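Local coordinates for cytochrome P450 RhF (Acinetobacter radioresistens, PDB 6RO8), which binds heme as the P450 domain of a longer class VII enzyme, probably inserts oxygen as a monooxygenase and can also act as a peroxygenase, at residues A[44-49]-A[65-70]; A[59-64]-A[202-207]; A[53-58]-A[333-338]; A[31-36]-A[342-347]. All coordinates share one frame; numbering follows the deposited sequence.

Interaction 1 of 4, residues A[44-49]-A[65-70]; sequences LALKEF and IVTRYE
Leu46 and Phe49 press against Thr67 where the N-terminal helical region of the P450 fold covers the end of strand 63-66, just before helix 69-77. The methyl group of Thr67 is the shared surface. CD2 of Leu46 comes within 3.9 Å of Thr67 CG2, and CB of Phe49 approaches the same methyl carbon to 4.1 Å. Two residues earlier, CG2 of Ile65 extends the apolar patch, 4.2 Å from Leu46 CD2, with the leucine and isoleucine side chains crossing at about a right angle.

A first torsion of 68° sets the rotation of Thr67: OG1 sits between the backbone N and the carbonyl carbon, while CG2 is turned to the helix. The hydroxyl is hydrogen-bonded to the carbonyl O of Pro54, so this buried residue has its polar atom satisfied. Further out, the Phe49 ring leads away from Thr67 and stacks on Phe56 of strand 55-58, and Leu46 also touches Val344. Leu46 is the N-cap residue of helix 47-52, and Arg68 that of helix 69-77, so the contact lies where both helices start. Next to it, Arg68 NH2 is hydrogen-bonded to the carbonyl O of Arg50.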
loop_
_atom_site.group_PDB
_atom_site.type_symbol
_atom_site.label_atom_id
_atom_site.label_comp_id
_atom_site.label_asym_id
_atom_site.label_seq_id
_atom_site.Cartn_x
_atom_site.Cartn_y
_atom_site.Cartn_z
ATOM N N LEU A 44 1.842 17.152 -4.849
ATOM C CA LEU A 44 2.231 18.542 -5.036
ATOM C C LEU A 44 3.532 18.640 -5.832
ATOM O O LEU A 44 3.676 19.510 -6.698
ATOM C CB LEU A 44 2.340 19.240 -3.676
ATOM C CG LEU A 44 2.719 20.728 -3.676
ATOM C CD1 LEU A 44 1.725 21.555 -4.503
ATOM C CD2 LEU A 44 2.844 21.257 -2.259
ATOM N N ALA A 45 4.469 17.725 -5.583
ATOM C CA ALA A 45 5.743 17.737 -6.287
ATOM C C ALA A 45 5.572 17.519 -7.785
ATOM O O ALA A 45 6.437 17.928 -8.564
ATOM C CB ALA A 45 6.670 16.677 -5.682
ATOM N N LEU A 46 4.475 16.899 -8.211
ATOM C CA LEU A 46 4.247 16.614 -9.621
ATOM C C LEU A 46 3.232 17.569 -10.239
ATOM O O LEU A 46 2.820 17.382 -11.389
ATOM C CB LEU A 46 3.821 15.152 -9.793
ATOM C CG LEU A 46 5.039 14.267 -9.455
ATOM C CD1 LEU A 46 4.691 12.821 -9.096
ATOM C CD2 LEU A 46 6.112 14.341 -10.567
ATOM N N LYS A 47 2.848 18.610 -9.504
ATOM C CA LYS A 47 1.800 19.503 -9.978
ATOM C C LYS A 47 2.197 20.213 -11.280
ATOM O O LYS A 47 1.431 20.204 -12.254
ATOM C CB LYS A 47 1.446 20.505 -8.883
ATOM C CG LYS A 47 0.149 21.224 -9.173
ATOM C CD LYS A 47 -0.457 21.780 -7.911
ATOM C CE LYS A 47 -1.877 22.211 -8.153
ATOM N NZ LYS A 47 -2.383 22.976 -6.985
ATOM N N GLU A 48 3.381 20.842 -11.320
ATOM C CA GLU A 48 3.827 21.473 -12.564
ATOM C C GLU A 48 3.826 20.472 -13.710
ATOM O O GLU A 48 3.496 20.814 -14.854
ATOM C CB GLU A 48 5.239 22.050 -12.421
ATOM C CG GLU A 48 5.534 22.943 -11.233
ATOM C CD GLU A 48 7.045 23.032 -10.961
ATOM O OE1 GLU A 48 7.642 22.041 -10.463
ATOM O OE2 GLU A 48 7.644 24.084 -11.276
ATOM N N PHE A 49 4.210 19.227 -13.418
ATOM C CA PHE A 49 4.300 18.214 -14.464
ATOM C C PHE A 49 2.921 17.796 -14.964
ATOM O O PHE A 49 2.732 17.608 -16.172
ATOM C CB PHE A 49 5.095 17.010 -13.961
ATOM C CG PHE A 49 6.546 17.311 -13.705
ATOM C CD1 PHE A 49 7.465 17.285 -14.745
ATOM C CD2 PHE A 49 6.988 17.630 -12.427
ATOM C CE1 PHE A 49 8.806 17.559 -14.514
ATOM C CE2 PHE A 49 8.336 17.908 -12.187
ATOM C CZ PHE A 49 9.244 17.875 -13.230
ATOM N N ILE A 65 7.957 8.628 -15.524
ATOM C CA ILE A 65 7.028 9.136 -14.523
ATOM C C ILE A 65 5.721 9.513 -15.220
ATOM O O ILE A 65 5.721 10.242 -16.219
ATOM C CB ILE A 65 7.620 10.326 -13.743
ATOM C CG1 ILE A 65 9.045 10.021 -13.262
ATOM C CG2 ILE A 65 6.686 10.708 -12.587
ATOM C CD1 ILE A 65 9.157 9.250 -11.985
ATOM N N VAL A 66 4.613 9.006 -14.695
ATOM C CA VAL A 66 3.290 9.193 -15.282
ATOM C C VAL A 66 2.434 9.888 -14.229
ATOM O O VAL A 66 2.196 9.330 -13.152
ATOM C CB VAL A 66 2.695 7.851 -15.717
ATOM C CG1 VAL A 66 1.392 8.041 -16.409
ATOM C CG2 VAL A 66 3.687 7.134 -16.622
ATOM N N THR A 67 1.997 11.116 -14.525
ATOM C CA THR A 67 1.436 12.015 -13.523
ATOM C C THR A 67 -0.061 12.243 -13.639
ATOM O O THR A 67 -0.670 12.663 -12.653
ATOM C CB THR A 67 2.132 13.382 -13.577
ATOM O OG1 THR A 67 1.795 14.042 -14.801
ATOM C CG2 THR A 67 3.665 13.232 -13.449
ATOM N N ARG A 68 -0.675 11.958 -14.788
ATOM C CA ARG A 68 -2.066 12.310 -15.047
ATOM C C ARG A 68 -3.019 11.139 -14.850
ATOM O O ARG A 68 -2.649 9.976 -15.027
ATOM C CB ARG A 68 -2.224 12.839 -16.467
ATOM C CG ARG A 68 -1.762 14.266 -16.602
ATOM C CD ARG A 68 -2.172 14.830 -17.919
ATOM N NE ARG A 68 -1.889 16.250 -17.942
ATOM C CZ ARG A 68 -2.009 17.009 -19.019
ATOM N NH1 ARG A 68 -2.403 16.463 -20.159
ATOM N NH2 ARG A 68 -1.720 18.301 -18.958
ATOM N N TYR A 69 -4.279 11.475 -14.545
ATOM C CA TYR A 69 -5.275 10.458 -14.218
ATOM C C TYR A 69 -5.547 9.532 -15.404
ATOM O O TYR A 69 -5.534 8.304 -15.262
ATOM C CB TYR A 69 -6.569 11.119 -13.730
ATOM C CG TYR A 69 -7.659 10.114 -13.391
ATOM C CD1 TYR A 69 -7.767 9.578 -12.114
ATOM C CD2 TYR A 69 -8.556 9.678 -14.358
ATOM C CE1 TYR A 69 -8.734 8.658 -11.814
ATOM C CE2 TYR A 69 -9.526 8.749 -14.064
ATOM C CZ TYR A 69 -9.619 8.253 -12.789
ATOM O OH TYR A 69 -10.594 7.324 -12.494
ATOM N N GLU A 70 -5.795 10.098 -16.587
ATOM C CA GLU A 70 -6.132 9.249 -17.727
ATOM C C GLU A 70 -4.960 8.357 -18.141
ATOM O O GLU A 70 -5.162 7.180 -18.459
ATOM C CB GLU A 70 -6.607 10.099 -18.902
ATOM C CG GLU A 70 -8.025 10.644 -18.772
ATOM C CD GLU A 70 -9.086 9.568 -18.514
ATOM O OE1 GLU A 70 -8.877 8.391 -18.889
ATOM O OE2 GLU A 70 -10.144 9.906 -17.935
#

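Interaction 2 of 4, residues A[59-64]-A[202-207]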
loop_
_atom_site.group_PDB
_atom_site.type_symbol
_atom_site.label_atom_id
_atom_site.label_comp_id
_atom_site.label_asym_id
_atom_site.label_seq_id
_atom_site.Cartn_x
_atom_site.Cartn_y
_atom_site.Cartn_z
ATOM N N GLU A 59 16.031 10.330 -15.235
ATOM C CA GLU A 59 17.312 9.646 -15.164
ATOM C C GLU A 59 17.751 9.434 -13.730
ATOM O O GLU A 59 18.514 8.500 -13.452
ATOM C CB GLU A 59 18.360 10.443 -15.923
ATOM C CG GLU A 59 18.016 10.584 -17.378
ATOM C CD GLU A 59 18.932 11.530 -18.096
ATOM O OE1 GLU A 59 18.551 11.997 -19.189
ATOM O OE2 GLU A 59 20.027 11.811 -17.563
ATOM N N ALA A 60 17.268 10.274 -12.814
ATOM C CA ALA A 60 17.612 10.101 -11.414
ATOM C C ALA A 60 17.209 8.718 -10.927
ATOM O O ALA A 60 17.870 8.142 -10.057
ATOM C CB ALA A 60 16.948 11.191 -10.573
ATOM N N MET A 61 16.131 8.152 -11.472
ATOM C CA MET A 61 15.710 6.847 -10.982
ATOM C C MET A 61 15.367 5.846 -12.073
ATOM O O MET A 61 14.758 4.823 -11.771
ATOM C CB MET A 61 14.542 7.024 -10.034
ATOM C CG MET A 61 14.854 8.064 -9.017
ATOM S SD MET A 61 13.401 8.270 -8.136
ATOM C CE MET A 61 12.408 8.662 -9.548
ATOM N N GLY A 62 15.759 6.107 -13.317
ATOM C CA GLY A 62 15.633 5.118 -14.368
ATOM C C GLY A 62 14.213 4.732 -14.721
ATOM O O GLY A 62 13.991 3.639 -15.259
ATOM N N TYR A 63 13.244 5.600 -14.458
ATOM C CA TYR A 63 11.838 5.254 -14.608
ATOM C C TYR A 63 11.125 6.345 -15.386
ATOM O O TYR A 63 11.431 7.531 -15.233
ATOM C CB TYR A 63 11.147 5.070 -13.230
ATOM C CG TYR A 63 11.126 3.653 -12.688
ATOM C CD1 TYR A 63 12.263 3.081 -12.128
ATOM C CD2 TYR A 63 9.958 2.901 -12.700
ATOM C CE1 TYR A 63 12.245 1.800 -11.622
ATOM C CE2 TYR A 63 9.930 1.610 -12.189
ATOM C CZ TYR A 63 11.076 1.066 -11.656
ATOM O OH TYR A 63 11.058 -0.224 -11.159
ATOM N N TRP A 64 10.182 5.951 -16.228
ATOM C CA TRP A 64 9.231 6.939 -16.706
ATOM C C TRP A 64 8.317 7.348 -15.555
ATOM O O TRP A 64 7.965 6.533 -14.686
ATOM C CB TRP A 64 8.412 6.383 -17.862
ATOM C CG TRP A 64 9.186 6.247 -19.131
ATOM C CD1 TRP A 64 9.807 5.124 -19.600
ATOM C CD2 TRP A 64 9.413 7.270 -20.104
ATOM N NE1 TRP A 64 10.415 5.388 -20.807
ATOM C CE2 TRP A 64 10.188 6.697 -21.139
ATOM C CE3 TRP A 64 9.036 8.614 -20.203
ATOM C CZ2 TRP A 64 10.594 7.424 -22.258
ATOM C CZ3 TRP A 64 9.446 9.334 -21.310
ATOM C CH2 TRP A 64 10.214 8.735 -22.328
ATOM N N TRP A 202 11.232 -0.678 -1.876
ATOM C CA TRP A 202 10.800 0.634 -2.343
ATOM C C TRP A 202 11.628 1.774 -1.778
ATOM O O TRP A 202 11.352 2.936 -2.094
ATOM C CB TRP A 202 9.321 0.857 -2.006
ATOM C CG TRP A 202 8.424 -0.060 -2.776
ATOM C CD1 TRP A 202 7.989 0.100 -4.064
ATOM C CD2 TRP A 202 7.863 -1.293 -2.318
ATOM N NE1 TRP A 202 7.178 -0.953 -4.428
ATOM C CE2 TRP A 202 7.086 -1.821 -3.375
ATOM C CE3 TRP A 202 7.934 -2.000 -1.115
ATOM C CZ2 TRP A 202 6.394 -3.019 -3.263
ATOM C CZ3 TRP A 202 7.253 -3.194 -1.006
ATOM C CH2 TRP A 202 6.486 -3.690 -2.073
ATOM N N GLY A 203 12.628 1.483 -0.948
ATOM C CA GLY A 203 13.454 2.501 -0.344
ATOM C C GLY A 203 14.850 2.530 -0.940
ATOM O O GLY A 203 15.189 1.822 -1.885
ATOM N N ARG A 204 15.666 3.398 -0.358
ATOM C CA ARG A 204 17.068 3.562 -0.739
ATOM C C ARG A 204 17.884 3.411 0.538
ATOM O O ARG A 204 18.396 4.398 1.084
ATOM C CB ARG A 204 17.297 4.916 -1.417
ATOM C CG ARG A 204 18.611 5.089 -2.125
ATOM C CD ARG A 204 18.713 6.508 -2.712
ATOM N NE ARG A 204 18.016 6.646 -3.999
ATOM C CZ ARG A 204 17.802 7.802 -4.634
ATOM N NH1 ARG A 204 18.215 8.948 -4.099
ATOM N NH2 ARG A 204 17.158 7.814 -5.799
ATOM N N PRO A 205 17.997 2.183 1.059
ATOM C CA PRO A 205 18.794 1.958 2.269
ATOM C C PRO A 205 20.210 2.486 2.121
ATOM O O PRO A 205 20.846 2.347 1.069
ATOM C CB PRO A 205 18.788 0.434 2.413
ATOM C CG PRO A 205 18.534 -0.054 1.036
ATOM C CD PRO A 205 17.541 0.908 0.481
ATOM N N THR A 206 20.698 3.103 3.191
ATOM C CA THR A 206 22.069 3.578 3.207
ATOM C C THR A 206 23.023 2.392 3.256
ATOM O O THR A 206 22.625 1.241 3.449
ATOM C CB THR A 206 22.314 4.501 4.403
ATOM O OG1 THR A 206 22.321 3.730 5.614
ATOM C CG2 THR A 206 21.228 5.574 4.497
ATOM N N LEU A 207 24.309 2.700 3.084
ATOM C CA LEU A 207 25.335 1.665 3.047
ATOM C C LEU A 207 25.312 0.813 4.312
ATOM O O LEU A 207 25.355 -0.419 4.247
ATOM C CB LEU A 207 26.703 2.318 2.846
ATOM C CG LEU A 207 27.601 1.656 1.794
ATOM C CD1 LEU A 207 26.797 1.229 0.567
ATOM C CD2 LEU A 207 28.770 2.563 1.398
#
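Met61 and Arg204 cross at about a right angle, and their meeting joins the turn between strands 55-58 and 63-66 to the F/G loop of the P450 fold, the link between helices 187-202 and 207-233. The guanidinium group is presented edge-on: CG of Met61 lies near its plane, 4.0 Å from Arg204 NH2. The carbonyl O of Ala60 stands obliquely to the same group at 4.3 Å from NH2, too far for a hydrogen bond.

Arg204 reaches across because its CG is anti to the backbone N (chi1 -167°) and the chain then bends at chi3 (-82°), swinging the flat end toward the turn. Its charge is met by Asp32 in the loop 31-36, whose OD2 forms a salt bridge with NH1; the methionine thus flanks a cation that is anchored by a third part of the chain. The bend at chi3 turns the terminal methyl CE of Met61 away from Arg204, while SD meets the backbone N of Met33.

The turn itself holds a G1 beta bulge, with Gly62 and Tyr63 both facing Ser58. This small surface contact lies away from the heme site. In P450s generally the F/G loop and this sheet border the substrate entrance, so the pair may sit at its rim. Within the bulge, Tyr63 O lies 3.0 Å from Ser58 N, a probable hydrogen bond.

Interaction 3 of 4, residues A[53-58]-A[333-338]; sequences LPIFFS and VKFRKG
OG of Ser58 is hydrogen-bonded to O of Phe31 and, weakly, to N of Met61, at the end of the strand whose Ile55 packs on Val333 and Phe335. Strand 55-58 is one of the two edge strands of the mixed P450 sheet, and strand 333-335 belongs to a separate hairpin with strand 328-330. The backbones stay well apart, with CA of Ile55 7.4 Å from CA of Val333, so side chains alone bridge the gap.

Ile55 and Val333 slide past each other in opposite directions. CB of Ile55 is 4.1 Å from Val333 CG2, and the Ile55 CG2 methyl rests beside both valine methyls. That methyl also meets the edge of the Phe335 ring, near its plane, at 4.1 Å from CZ. Phe335 puts its CG anti to its own carbonyl carbon (chi1 -61°), which brings the ring end back toward Ile55. Trp64, on the neighbouring strand 63-66, packs edge-to-face with Phe335 and touches both Ile55 and Val333.

Branched aliphatic groups and a ring edge make up the whole meeting, so it rests on dispersion and burial; the hairpin is held to the sheet here by shape and not by directional bonds.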
loop_
_atom_site.group_PDB
_atom_site.type_symbol
_atom_site.label_atom_id
_atom_site.label_comp_id
_atom_site.label_asym_id
_atom_site.label_seq_id
_atom_site.Cartn_x
_atom_site.Cartn_y
_atom_site.Cartn_z
ATOM N N LEU A 53 4.062 18.807 -18.445
ATOM C CA LEU A 53 5.010 17.754 -18.813
ATOM C C LEU A 53 4.549 16.427 -18.215
ATOM O O LEU A 53 5.274 15.800 -17.430
ATOM C CB LEU A 53 6.429 18.118 -18.350
ATOM C CG LEU A 53 7.613 17.247 -18.820
ATOM C CD1 LEU A 53 7.581 17.035 -20.296
ATOM C CD2 LEU A 53 8.962 17.803 -18.376
ATOM N N PRO A 54 3.361 15.959 -18.609
ATOM C CA PRO A 54 2.659 14.927 -17.820
ATOM C C PRO A 54 3.374 13.597 -17.752
ATOM O O PRO A 54 3.263 12.891 -16.743
ATOM C CB PRO A 54 1.310 14.799 -18.539
ATOM C CG PRO A 54 1.192 16.036 -19.355
ATOM C CD PRO A 54 2.571 16.409 -19.762
ATOM N N ILE A 55 4.084 13.226 -18.803
ATOM C CA ILE A 55 4.880 12.010 -18.830
ATOM C C ILE A 55 6.310 12.402 -19.149
ATOM O O ILE A 55 6.563 13.092 -20.143
ATOM C CB ILE A 55 4.354 11.000 -19.863
ATOM C CG1 ILE A 55 2.916 10.588 -19.511
ATOM C CG2 ILE A 55 5.304 9.818 -19.944
ATOM C CD1 ILE A 55 2.135 9.975 -20.652
ATOM N N PHE A 56 7.240 11.989 -18.301
ATOM C CA PHE A 56 8.631 12.334 -18.528
ATOM C C PHE A 56 9.491 11.214 -17.976
ATOM O O PHE A 56 9.050 10.423 -17.142
ATOM C CB PHE A 56 8.970 13.686 -17.890
ATOM C CG PHE A 56 8.842 13.691 -16.393
ATOM C CD1 PHE A 56 7.627 14.008 -15.789
ATOM C CD2 PHE A 56 9.940 13.381 -15.587
ATOM C CE1 PHE A 56 7.502 14.012 -14.419
ATOM C CE2 PHE A 56 9.820 13.383 -14.210
ATOM C CZ PHE A 56 8.591 13.709 -13.625
ATOM N N PHE A 57 10.719 11.134 -18.470
ATOM C CA PHE A 57 11.663 10.132 -18.000
ATOM C C PHE A 57 12.618 10.749 -16.985
ATOM O O PHE A 57 13.263 11.767 -17.264
ATOM C CB PHE A 57 12.455 9.512 -19.151
ATOM C CG PHE A 57 13.324 8.389 -18.707
ATOM C CD1 PHE A 57 12.769 7.147 -18.434
ATOM C CD2 PHE A 57 14.692 8.579 -18.503
ATOM C CE1 PHE A 57 13.552 6.101 -17.985
ATOM C CE2 PHE A 57 15.492 7.522 -18.056
ATOM C CZ PHE A 57 14.917 6.288 -17.795
ATOM N N SER A 58 12.713 10.131 -15.814
ATOM C CA SER A 58 13.655 10.563 -14.794
ATOM C C SER A 58 14.911 9.698 -14.898
ATOM O O SER A 58 14.862 8.475 -14.698
ATOM C CB SER A 58 13.035 10.486 -13.400
ATOM O OG SER A 58 14.021 10.678 -12.387
ATOM N N VAL A 333 4.013 9.742 -26.141
ATOM C CA VAL A 333 5.327 9.315 -25.666
ATOM C C VAL A 333 5.473 7.825 -25.961
ATOM O O VAL A 333 4.626 7.029 -25.540
ATOM C CB VAL A 333 5.495 9.600 -24.164
ATOM C CG1 VAL A 333 6.920 9.279 -23.683
ATOM C CG2 VAL A 333 5.130 11.038 -23.874
ATOM N N LYS A 334 6.539 7.442 -26.671
ATOM C CA LYS A 334 6.739 6.038 -27.023
ATOM C C LYS A 334 7.653 5.369 -26.004
ATOM O O LYS A 334 8.619 5.975 -25.531
ATOM C CB LYS A 334 7.311 5.893 -28.451
ATOM C CG LYS A 334 6.761 4.630 -29.181
ATOM C CD LYS A 334 6.550 4.746 -30.716
ATOM C CE LYS A 334 5.326 3.904 -31.182
ATOM N NZ LYS A 334 5.434 2.414 -30.976
ATOM N N PHE A 335 7.316 4.132 -25.642
ATOM C CA PHE A 335 8.054 3.351 -24.652
ATOM C C PHE A 335 8.719 2.159 -25.324
ATOM O O PHE A 335 8.104 1.489 -26.157
ATOM C CB PHE A 335 7.138 2.840 -23.526
ATOM C CG PHE A 335 6.454 3.924 -22.738
ATOM C CD1 PHE A 335 7.175 4.980 -22.187
ATOM C CD2 PHE A 335 5.089 3.856 -22.516
ATOM C CE1 PHE A 335 6.535 5.964 -21.461
ATOM C CE2 PHE A 335 4.442 4.828 -21.782
ATOM C CZ PHE A 335 5.164 5.887 -21.253
ATOM N N ARG A 336 9.957 1.871 -24.935
ATOM C CA ARG A 336 10.656 0.707 -25.464
ATOM C C ARG A 336 10.400 -0.492 -24.566
ATOM O O ARG A 336 10.251 -0.352 -23.347
ATOM C CB ARG A 336 12.162 0.982 -25.573
ATOM C CG ARG A 336 13.058 -0.238 -25.939
ATOM C CD ARG A 336 12.624 -1.001 -27.219
ATOM N NE ARG A 336 12.667 -2.460 -27.043
ATOM C CZ ARG A 336 13.750 -3.229 -27.183
ATOM N NH1 ARG A 336 14.916 -2.699 -27.541
ATOM N NH2 ARG A 336 13.663 -4.543 -26.986
ATOM N N LYS A 337 10.294 -1.662 -25.187
ATOM C CA LYS A 337 10.287 -2.930 -24.472
ATOM C C LYS A 337 11.346 -2.918 -23.381
ATOM O O LYS A 337 12.535 -2.720 -23.654
ATOM C CB LYS A 337 10.548 -4.065 -25.466
ATOM C CG LYS A 337 10.681 -5.475 -24.913
ATOM C CD LYS A 337 10.569 -6.446 -26.091
ATOM C CE LYS A 337 11.228 -7.780 -25.822
ATOM N NZ LYS A 337 11.388 -7.974 -24.364
ATOM N N GLY A 338 10.908 -3.075 -22.131
ATOM C CA GLY A 338 11.803 -3.019 -20.995
ATOM C C GLY A 338 11.832 -1.696 -20.251
ATOM O O GLY A 338 12.462 -1.623 -19.187
#

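Interaction 4 of 4, residues A[31-36]-A[342-347]; sequences FDMFAV and FLVSAS
A Met-aromatic contact ties the N-terminal loop between helices 20-29 and 36-40 to strand 340-343 of the mixed P450 sheet: Met33 lies across one face of the Phe342 ring. SD is almost directly above the ring, 4.0 Å from the centroid of Phe342 and only 12° off the normal. The methyl group covers the same face farther toward the rim, where CE is 3.7 Å from Phe342 CG and makes a CH-pi contact. Sulfur and methyl group therefore both use the pi face, and the two side chains run obliquely to each other.

The methionine chain can span the gap because it is extended beyond CG, with chi2 at 175°. Its tip goes past the ring to the next residue that points toward the loop, so that Met33 CE is also 3.9 Å from Val344 CG2. Val344 is the centre of an inverse gamma turn and the N-cap residue of helix 345-349, which places the methyl group at the junction of strand and helix. Tyr63 of the adjoining strand also meets the Phe342 ring, with planes at about 35°. The Phe342 side chain is about 8 Å from that of Arg322, a heme-binding residue, and about 11 Å from the heme.

Met33 sits in a type I turn from Asp32 to Ala35, which also contains an Asx turn. In the latter, Phe34 N donates to Asp32 OD1 at 3.0 Å, approaching from above the carboxylate plane.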
loop_
_atom_site.group_PDB
_atom_site.type_symbol
_atom_site.label_atom_id
_atom_site.label_comp_id
_atom_site.label_asym_id
_atom_site.label_seq_id
_atom_site.Cartn_x
_atom_site.Cartn_y
_atom_site.Cartn_z
ATOM N N PHE A 31 14.355 14.185 -11.613
ATOM C CA PHE A 31 13.331 14.033 -10.595
ATOM C C PHE A 31 13.676 12.866 -9.683
ATOM O O PHE A 31 13.754 11.714 -10.126
ATOM C CB PHE A 31 11.948 13.853 -11.217
ATOM C CG PHE A 31 10.839 13.978 -10.212
ATOM C CD1 PHE A 31 10.472 12.897 -9.433
ATOM C CD2 PHE A 31 10.189 15.189 -10.012
ATOM C CE1 PHE A 31 9.466 13.012 -8.483
ATOM C CE2 PHE A 31 9.174 15.307 -9.050
ATOM C CZ PHE A 31 8.826 14.217 -8.282
ATOM N N ASP A 32 13.897 13.180 -8.406
ATOM C CA ASP A 32 14.259 12.197 -7.392
ATOM C C ASP A 32 13.134 12.076 -6.366
ATOM O O ASP A 32 12.853 13.026 -5.621
ATOM C CB ASP A 32 15.570 12.586 -6.711
ATOM C CG ASP A 32 16.125 11.481 -5.839
ATOM O OD1 ASP A 32 15.443 10.451 -5.651
ATOM O OD2 ASP A 32 17.261 11.634 -5.348
ATOM N N MET A 33 12.526 10.891 -6.300
ATOM C CA MET A 33 11.461 10.666 -5.327
ATOM C C MET A 33 11.958 10.725 -3.881
ATOM O O MET A 33 11.152 10.946 -2.971
ATOM C CB MET A 33 10.770 9.337 -5.609
ATOM C CG MET A 33 9.861 9.438 -6.800
ATOM S SD MET A 33 9.148 7.850 -7.245
ATOM C CE MET A 33 7.816 8.315 -8.359
ATOM N N PHE A 34 13.255 10.575 -3.638
ATOM C CA PHE A 34 13.756 10.675 -2.277
ATOM C C PHE A 34 14.164 12.097 -1.907
ATOM O O PHE A 34 14.584 12.335 -0.771
ATOM C CB PHE A 34 14.909 9.690 -2.081
ATOM C CG PHE A 34 14.490 8.257 -2.233
ATOM C CD1 PHE A 34 13.927 7.575 -1.172
ATOM C CD2 PHE A 34 14.635 7.600 -3.453
ATOM C CE1 PHE A 34 13.510 6.247 -1.319
ATOM C CE2 PHE A 34 14.222 6.275 -3.603
ATOM C CZ PHE A 34 13.654 5.599 -2.539
ATOM N N ALA A 35 14.006 13.052 -2.815
ATOM C CA ALA A 35 14.267 14.433 -2.468
ATOM C C ALA A 35 13.094 15.000 -1.666
ATOM O O ALA A 35 12.026 14.393 -1.562
ATOM C CB ALA A 35 14.525 15.253 -3.728
ATOM N N VAL A 36 13.314 16.190 -1.098
ATOM C CA VAL A 36 12.362 16.734 -0.138
ATOM C C VAL A 36 10.949 16.942 -0.710
ATOM O O VAL A 36 9.994 16.608 -0.025
ATOM C CB VAL A 36 12.923 18.067 0.468
ATOM C CG1 VAL A 36 11.863 18.732 1.335
ATOM C CG2 VAL A 36 14.190 17.793 1.259
ATOM N N PHE A 342 6.763 4.465 -13.458
ATOM C CA PHE A 342 6.107 4.801 -12.194
ATOM C C PHE A 342 4.740 5.388 -12.501
ATOM O O PHE A 342 4.638 6.425 -13.166
ATOM C CB PHE A 342 6.933 5.790 -11.374
ATOM C CG PHE A 342 7.752 5.137 -10.313
ATOM C CD1 PHE A 342 7.134 4.406 -9.308
ATOM C CD2 PHE A 342 9.128 5.214 -10.335
ATOM C CE1 PHE A 342 7.889 3.778 -8.332
ATOM C CE2 PHE A 342 9.888 4.585 -9.375
ATOM C CZ PHE A 342 9.271 3.864 -8.372
ATOM N N LEU A 343 3.697 4.708 -12.057
ATOM C CA LEU A 343 2.332 5.227 -12.144
ATOM C C LEU A 343 2.061 5.974 -10.846
ATOM O O LEU A 343 1.753 5.347 -9.829
ATOM C CB LEU A 343 1.333 4.088 -12.326
ATOM C CG LEU A 343 1.170 3.429 -13.701
ATOM C CD1 LEU A 343 2.484 2.921 -14.268
ATOM C CD2 LEU A 343 0.122 2.312 -13.639
ATOM N N VAL A 344 2.172 7.305 -10.847
ATOM C CA VAL A 344 2.101 8.057 -9.583
ATOM C C VAL A 344 0.629 8.328 -9.275
ATOM O O VAL A 344 0.083 9.384 -9.595
ATOM C CB VAL A 344 2.934 9.330 -9.615
ATOM C CG1 VAL A 344 2.906 9.983 -8.238
ATOM C CG2 VAL A 344 4.330 9.000 -9.984
ATOM N N SER A 345 -0.003 7.363 -8.595
ATOM C CA SER A 345 -1.441 7.435 -8.349
ATOM C C SER A 345 -1.828 8.597 -7.432
ATOM O O SER A 345 -2.921 9.152 -7.580
ATOM C CB SER A 345 -1.940 6.116 -7.770
ATOM O OG SER A 345 -1.006 5.597 -6.857
ATOM N N ALA A 346 -0.972 8.972 -6.475
ATOM C CA ALA A 346 -1.205 10.215 -5.742
ATOM C C ALA A 346 -1.374 11.391 -6.698
ATOM O O ALA A 346 -2.250 12.240 -6.504
ATOM C CB ALA A 346 -0.052 10.484 -4.776
ATOM N N SER A 347 -0.550 11.449 -7.746
ATOM C CA SER A 347 -0.637 12.532 -8.716
ATOM C C SER A 347 -1.920 12.438 -9.522
ATOM O O SER A 347 -2.573 13.456 -9.792
ATOM C CB SER A 347 0.572 12.491 -9.644
ATOM O OG SER A 347 0.434 13.453 -10.659
#

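All four contacts gather round the mixed sheet of the heme domain. Interactions 1 and 2 share strand 63-66, interaction 3 uses its outer neighbour 55-58, and interaction 4 uses strand 340-343 on the other side. Centres of interactions 1 and 4 are about 9 Å apart, those of 2 and 4 about 11 Å, and those of 1 and 2 about 18 Å. Along the chain, residues 31-70 supply five segments; their partners come from that same region (interaction 1), from the F/G loop (interaction 2) and from residues 333-347 (interactions 3 and 4). The N-terminal part is thereby bound to sequence some 300 residues later, beside the strand carrying the heme-binding Arg322.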